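Local coordinates for protein probable porin (Pseudomonas aeruginosa, PDB 2Y0H) that probably forms a porin channel across the outer membrane, at residues A[119-122]-A[123-126]. Numbering follows the deposited sequence.
Sequences FRDD and VRLL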
loop_
_atom_site.group_PDB
_atom_site.type_symbol
_atom_site.label_atom_id
_atom_site.label_comp_id
_atom_site.label_asym_id
_atom_site.label_seq_id
_atom_site.Cartn_x
_atom_site.Cartn_y
_atom_site.Cartn_z
ATOM N N PHE A 119 0.787 5.629 -0.471
ATOM C CA PHE A 119 0.813 4.299 -1.047
ATOM C C PHE A 119 -0.633 3.845 -1.209
ATOM O O PHE A 119 -1.276 3.445 -0.237
ATOM C CB PHE A 119 1.588 3.338 -0.145
ATOM C CG PHE A 119 2.106 2.124 -0.865
ATOM C CD1 PHE A 119 1.265 1.066 -1.154
ATOM C CD2 PHE A 119 3.429 2.055 -1.270
ATOM C CE1 PHE A 119 1.734 -0.051 -1.830
ATOM C CE2 PHE A 119 3.907 0.945 -1.943
ATOM C CZ PHE A 119 3.059 -0.111 -2.220
ATOM N N ARG A 120 -1.140 3.954 -2.438
ATOM C CA ARG A 120 -2.556 3.746 -2.711
ATOM C C ARG A 120 -2.982 2.327 -2.339
ATOM O O ARG A 120 -2.257 1.361 -2.555
ATOM C CB ARG A 120 -2.897 4.070 -4.180
ATOM C CG ARG A 120 -2.635 2.920 -5.147
ATOM C CD ARG A 120 -1.187 2.450 -5.032
ATOM N NE ARG A 120 -1.039 0.992 -5.135
ATOM C CZ ARG A 120 -1.782 0.230 -5.925
ATOM N NH1 ARG A 120 -2.720 0.781 -6.673
ATOM N NH2 ARG A 120 -1.584 -1.073 -5.977
ATOM N N ASP A 121 -4.153 2.228 -1.729
ATOM C CA ASP A 121 -4.703 0.963 -1.284
ATOM C C ASP A 121 -5.055 0.050 -2.455
ATOM O O ASP A 121 -5.623 0.504 -3.452
ATOM C CB ASP A 121 -5.958 1.229 -0.456
ATOM C CG ASP A 121 -6.697 -0.039 -0.102
ATOM O OD1 ASP A 121 -6.037 -1.026 0.273
ATOM O OD2 ASP A 121 -7.938 -0.039 -0.196
ATOM N N ASP A 122 -4.716 -1.235 -2.334
ATOM C CA ASP A 122 -5.177 -2.246 -3.289
ATOM C C ASP A 122 -5.412 -3.611 -2.654
ATOM O O ASP A 122 -5.283 -4.631 -3.321
ATOM C CB ASP A 122 -4.211 -2.419 -4.471
ATOM C CG ASP A 122 -4.806 -3.308 -5.579
ATOM O OD1 ASP A 122 -6.013 -3.166 -5.870
ATOM O OD2 ASP A 122 -4.074 -4.137 -6.158
ATOM N N VAL A 123 -5.772 -3.629 -1.379
ATOM C CA VAL A 123 -6.015 -4.882 -0.700
ATOM C C VAL A 123 -7.509 -5.156 -0.592
ATOM O O VAL A 123 -7.926 -6.097 0.077
ATOM C CB VAL A 123 -5.381 -4.901 0.703
ATOM C CG1 VAL A 123 -3.879 -4.660 0.603
ATOM C CG2 VAL A 123 -6.043 -3.870 1.593
ATOM N N ARG A 124 -8.313 -4.320 -1.242
ATOM C CA ARG A 124 -9.753 -4.534 -1.276
ATOM C C ARG A 124 -10.161 -4.949 -2.674
ATOM O O ARG A 124 -9.421 -5.660 -3.352
ATOM C CB ARG A 124 -10.507 -3.270 -0.853
ATOM C CG ARG A 124 -10.224 -2.838 0.580
ATOM C CD ARG A 124 -10.566 -1.368 0.801
ATOM N NE ARG A 124 -10.725 -1.101 2.222
ATOM C CZ ARG A 124 -9.721 -1.067 3.093
ATOM N NH1 ARG A 124 -8.471 -1.266 2.683
ATOM N NH2 ARG A 124 -9.963 -0.832 4.379
ATOM N N LEU A 125 -11.329 -4.487 -3.111
ATOM C CA LEU A 125 -11.879 -4.903 -4.396
ATOM C C LEU A 125 -11.212 -4.178 -5.554
ATOM O O LEU A 125 -10.785 -4.795 -6.528
ATOM C CB LEU A 125 -13.397 -4.685 -4.443
ATOM C CG LEU A 125 -14.091 -5.171 -5.720
ATOM C CD1 LEU A 125 -13.961 -6.688 -5.859
ATOM C CD2 LEU A 125 -15.569 -4.737 -5.780
ATOM N N LEU A 126 -11.141 -2.861 -5.445
ATOM C CA LEU A 126 -10.572 -2.043 -6.496
ATOM C C LEU A 126 -9.436 -1.210 -5.931
ATOM O O LEU A 126 -9.406 -0.925 -4.742
ATOM C CB LEU A 126 -11.651 -1.131 -7.089
ATOM C CG LEU A 126 -12.760 -1.848 -7.852
ATOM C CD1 LEU A 126 -13.887 -0.886 -8.143
ATOM C CD2 LEU A 126 -12.210 -2.456 -9.136
HETATM O O HOH W 1 -8.277 -2.009 -2.618
HETATM O O HOH W 2 -7.462 -7.317 -2.855
#
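D121 holds the turn with its carboxylate, one oxygen reaching forward to the backbone N-H of V123 and the other facing the side chain of R124. Its CG lies anti to the backbone N (chi1 173°), which carries OD1 to within 3.1 Å of V123 N; the bond is nearly straight at the hydrogen (176°), although the N-H comes from well above the carboxylate plane. CG2 of V123 packs against the same oxygen. The R124 chain, extended from CG to NE, passes D121 at about a right angle, with CD 3.1 Å from D121 OD2. The salt bridge from R124 NH1 to D121 OD2 (3.2 Å) is weak as a hydrogen bond because it is bent at the hydrogen, and the carboxylate and guanidinium planes stand 82° apart. This Asx turn lies in the loop joining strands 118-119 and 129-137, inside the 18-stranded barrel of this OprD-family porin, and Y280 adds a cation-pi contact to R124. A water closes the bend from within, accepting from R124 N (2.7 Å), donating to L126 O (2.6 Å) and more weakly to D121 OD2. The D122 carboxylate is bound from outside the turn: OD1 forms a salt bridge with R13, whose NH1 also bonds R124 O.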